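Local coordinates for protein flavodoxin (PDB 4J8P) that binds flavin mononucleotide and, as a flavodoxin-family protein, probably serves in electron transfer, at residues G5-A11 / E79-I85. Residues are numbered along the deposited sequence; the frame is centred on the assembly and turned at random.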
ATOM      1  N   GLY A   5     -17.841  14.506   3.795  1.00 53.43           N
ATOM      2  CA  GLY A   5     -17.190  13.538   2.914  1.00 50.32           C
ATOM      3  C   GLY A   5     -16.288  14.180   1.875  1.00 49.92           C
ATOM      4  O   GLY A   5     -15.896  15.345   2.020  1.00 50.30           O
ATOM      5  N   GLY A   6     -15.963  13.412   0.829  1.00 41.05           N
ATOM      6  CA  GLY A   6     -15.112  13.853  -0.271  1.00 38.99           C
ATOM      7  C   GLY A   6     -13.655  14.047   0.111  1.00 37.63           C
ATOM      8  O   GLY A   6     -12.930  14.760  -0.589  1.00 36.76           O
ATOM      9  N   LYS A   7     -13.214  13.400   1.218  1.00 31.63           N
ATOM     10  CA  LYS A   7     -11.847  13.516   1.743  1.00 29.44           C
ATOM     11  C   LYS A   7     -10.903  12.507   1.092  1.00 29.04           C
ATOM     12  O   LYS A   7     -11.353  11.621   0.364  1.00 26.86           O
ATOM     13  CB  LYS A   7     -11.806  13.325   3.264  1.00 31.49           C
ATOM     14  CG  LYS A   7     -12.611  14.342   4.084  1.00 44.57           C
ATOM     15  CD  LYS A   7     -11.758  14.970   5.189  1.00 59.25           C
ATOM     16  CE  LYS A   7     -11.592  14.123   6.433  1.00 71.62           C
ATOM     17  NZ  LYS A   7     -12.785  14.195   7.320  1.00 84.62           N
ATOM     18  N   THR A   8      -9.591  12.680   1.329  1.00 24.29           N
ATOM     19  CA  THR A   8      -8.576  11.784   0.766  1.00 21.72           C
ATOM     20  C   THR A   8      -7.808  11.117   1.889  1.00 23.02           C
ATOM     21  O   THR A   8      -7.418  11.761   2.873  1.00 21.88           O
ATOM     22  CB  THR A   8      -7.636  12.544  -0.203  1.00 25.26           C
ATOM     23  OG1 THR A   8      -8.419  13.061  -1.292  1.00 25.16           O
ATOM     24  CG2 THR A   8      -6.493  11.661  -0.745  1.00 21.42           C
ATOM     25  N   LEU A   9      -7.627   9.795   1.748  1.00 19.41           N
ATOM     26  CA  LEU A   9      -6.868   8.997   2.702  1.00 18.14           C
ATOM     27  C   LEU A   9      -5.583   8.561   2.044  1.00 19.74           C
ATOM     28  O   LEU A   9      -5.643   8.122   0.902  1.00 19.51           O
ATOM     29  CB  LEU A   9      -7.685   7.749   3.129  1.00 18.21           C
ATOM     30  CG  LEU A   9      -7.000   6.814   4.161  1.00 21.19           C
ATOM     31  CD1 LEU A   9      -6.812   7.541   5.506  1.00 21.53           C
ATOM     32  CD2 LEU A   9      -7.821   5.530   4.388  1.00 21.64           C
ATOM     33  N   VAL A  10      -4.421   8.669   2.738  1.00 17.02           N
ATOM     34  CA  VAL A  10      -3.175   8.106   2.205  1.00 16.54           C
ATOM     35  C   VAL A  10      -2.805   7.015   3.186  1.00 19.81           C
ATOM     36  O   VAL A  10      -2.318   7.322   4.282  1.00 19.79           O
ATOM     37  CB  VAL A  10      -2.052   9.141   1.982  1.00 19.49           C
ATOM     38  CG1 VAL A  10      -0.743   8.476   1.553  1.00 19.92           C
ATOM     39  CG2 VAL A  10      -2.493  10.183   0.961  1.00 19.37           C
ATOM     40  N   ALA A  11      -3.134   5.765   2.838  1.00 16.72           N
ATOM     41  CA  ALA A  11      -2.844   4.593   3.655  1.00 16.91           C
ATOM     42  C   ALA A  11      -1.565   3.945   3.160  1.00 17.75           C
ATOM     43  O   ALA A  11      -1.319   3.929   1.945  1.00 17.88           O
ATOM     44  CB  ALA A  11      -3.996   3.608   3.565  1.00 17.24           C
ATOM     45  N   GLU A  79     -16.054   8.714   4.989  1.00 31.82           N
ATOM     46  CA  GLU A  79     -15.680  10.121   4.733  1.00 32.24           C
ATOM     47  C   GLU A  79     -14.742  10.309   3.500  1.00 33.36           C
ATOM     48  O   GLU A  79     -14.553  11.439   3.019  1.00 33.08           O
ATOM     49  CB  GLU A  79     -15.014  10.733   5.984  1.00 34.53           C
ATOM     50  CG  GLU A  79     -13.746  10.017   6.433  1.00 47.29           C
ATOM     51  CD  GLU A  79     -13.238  10.345   7.822  1.00 62.68           C
ATOM     52  OE1 GLU A  79     -12.758  11.482   8.029  1.00 61.99           O
ATOM     53  OE2 GLU A  79     -13.259   9.442   8.688  1.00 54.08           O
ATOM     54  N   TYR A  80     -14.156   9.216   2.995  1.00 27.87           N
ATOM     55  CA  TYR A  80     -13.222   9.343   1.881  1.00 25.58           C
ATOM     56  C   TYR A  80     -13.813   8.957   0.536  1.00 30.14           C
ATOM     57  O   TYR A  80     -14.473   7.920   0.432  1.00 30.46           O
ATOM     58  CB  TYR A  80     -12.004   8.443   2.142  1.00 24.38           C
ATOM     59  CG  TYR A  80     -11.363   8.664   3.492  1.00 24.72           C
ATOM     60  CD1 TYR A  80     -10.646   9.826   3.761  1.00 26.85           C
ATOM     61  CD2 TYR A  80     -11.499   7.727   4.510  1.00 27.21           C
ATOM     62  CE1 TYR A  80     -10.079  10.050   5.011  1.00 24.85           C
ATOM     63  CE2 TYR A  80     -10.900   7.921   5.751  1.00 27.53           C
ATOM     64  CZ  TYR A  80     -10.206   9.094   6.003  1.00 31.67           C
ATOM     65  OH  TYR A  80      -9.571   9.284   7.204  1.00 29.87           O
ATOM     66  N   ASP A  81     -13.499   9.728  -0.517  1.00 26.04           N
ATOM     67  CA  ASP A  81     -13.887   9.346  -1.873  1.00 26.85           C
ATOM     68  C   ASP A  81     -12.633   8.896  -2.642  1.00 27.53           C
ATOM     69  O   ASP A  81     -12.756   8.339  -3.728  1.00 27.57           O
ATOM     70  CB  ASP A  81     -14.647  10.466  -2.619  1.00 30.26           C
ATOM     71  CG  ASP A  81     -13.875  11.702  -3.062  1.00 43.86           C
ATOM     72  OD1 ASP A  81     -12.638  11.723  -2.915  1.00 43.05           O
ATOM     73  OD2 ASP A  81     -14.518  12.656  -3.571  1.00 53.06           O
ATOM     74  N   THR A  82     -11.422   9.159  -2.071  1.00 23.32           N
ATOM     75  CA  THR A  82     -10.151   8.830  -2.709  1.00 20.47           C
ATOM     76  C   THR A  82      -9.231   8.214  -1.696  1.00 21.22           C
ATOM     77  O   THR A  82      -9.041   8.799  -0.622  1.00 21.35           O
ATOM     78  CB  THR A  82      -9.490  10.092  -3.329  1.00 23.94           C
ATOM     79  OG1 THR A  82     -10.404  10.704  -4.240  1.00 26.55           O
ATOM     80  CG2 THR A  82      -8.206   9.762  -4.118  1.00 24.25           C
ATOM     81  N   ILE A  83      -8.652   7.053  -2.023  1.00 18.66           N
ATOM     82  CA  ILE A  83      -7.737   6.382  -1.114  1.00 17.68           C
ATOM     83  C   ILE A  83      -6.483   5.988  -1.851  1.00 18.90           C
ATOM     84  O   ILE A  83      -6.550   5.219  -2.817  1.00 19.44           O
ATOM     85  CB  ILE A  83      -8.375   5.136  -0.444  1.00 19.27           C
ATOM     86  CG1 ILE A  83      -9.683   5.543   0.323  1.00 20.16           C
ATOM     87  CG2 ILE A  83      -7.322   4.430   0.486  1.00 19.23           C
ATOM     88  CD1 ILE A  83     -10.394   4.410   1.003  1.00 25.38           C
ATOM     89  N   TYR A  84      -5.352   6.518  -1.403  1.00 16.04           N
ATOM     90  CA  TYR A  84      -4.052   6.075  -1.933  1.00 15.08           C
ATOM     91  C   TYR A  84      -3.583   4.920  -1.054  1.00 17.15           C
ATOM     92  O   TYR A  84      -3.784   4.978   0.169  1.00 15.73           O
ATOM     93  CB  TYR A  84      -3.025   7.194  -1.866  1.00 16.50           C
ATOM     94  CG  TYR A  84      -3.256   8.319  -2.829  1.00 16.65           C
ATOM     95  CD1 TYR A  84      -4.219   9.287  -2.577  1.00 18.54           C
ATOM     96  CD2 TYR A  84      -2.492   8.430  -3.996  1.00 17.34           C
ATOM     97  CE1 TYR A  84      -4.451  10.327  -3.485  1.00 18.84           C
ATOM     98  CE2 TYR A  84      -2.693   9.480  -4.891  1.00 19.06           C
ATOM     99  CZ  TYR A  84      -3.673  10.424  -4.627  1.00 20.46           C
ATOM    100  OH  TYR A  84      -3.900  11.458  -5.512  1.00 24.47           O
ATOM    101  N   ILE A  85      -3.005   3.843  -1.652  1.00 14.91           N
ATOM    102  CA  ILE A  85      -2.512   2.706  -0.862  1.00 14.39           C
ATOM    103  C   ILE A  85      -1.081   2.496  -1.250  1.00 16.59           C
ATOM    104  O   ILE A  85      -0.805   2.179  -2.413  1.00 15.99           O
ATOM    105  CB  ILE A  85      -3.359   1.425  -1.087  1.00 15.36           C
ATOM    106  CG1 ILE A  85      -4.837   1.690  -0.720  1.00 15.77           C
ATOM    107  CG2 ILE A  85      -2.761   0.261  -0.244  1.00 15.85           C
ATOM    108  CD1 ILE A  85      -5.713   0.458  -0.913  1.00 18.72           C
TER
HETATM  109  O   HOH W   1     -11.135  13.693  -2.538  1.00 45.28           O
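Start at Leu-9, which is buried on one face of the sheet: its CB sits over the face of the Tyr-80 ring, 3.7 Å from the ring centroid and 11° off the normal, a clear CH-pi contact. On the same face Leu-9 CD2 meets Ile-83 CG2 at 4.1 Å, with Ala-11 and Ile-85 further along. The other face carries Val-10 and Tyr-84, where Val-10 CG2 lies 4.0 Å from Tyr-84 CD1, while Thr-8 CG2 touches the edge of the same ring, 3.7 Å from Tyr-84 CE1; helix 18-30 covers this side through Val-26 and Val-30. Between the two faces runs the parallel ladder: Leu-9 N to Thr-82 O (2.9 Å), Tyr-84 N to Leu-9 O (2.8 Å), Ala-11 N to Tyr-84 O (2.9 Å). These are adjacent interior strands, 80-88 being the middle one, of the five-stranded parallel flavodoxin-like sheet, order 2-1-3-4-5, with strand 33-36 on the far side of 7-12 and strand 111-117 beyond 80-88. Towards their N-terminal ends the register slips by one residue at a beta bulge. Lys-7 O there accepts from Asp-81 N at 3.0 Å and, weakly, from Thr-82 N at 3.5 Å, and Lys-7 N donates to Glu-79 O at 3.0 Å. The turn of the chain at Asp-81 leaves Tyr-80 beside Leu-9. Near the open end of the strand pair, one water links Gly-6 O, Thr-8 OG1 and Asp-81 OD1, the last also accepting from Thr-82 OG1 at 2.8 Å. At the polar edge, Lys-7 NZ makes a salt bridge to Glu-79 OE1 at 2.8 Å.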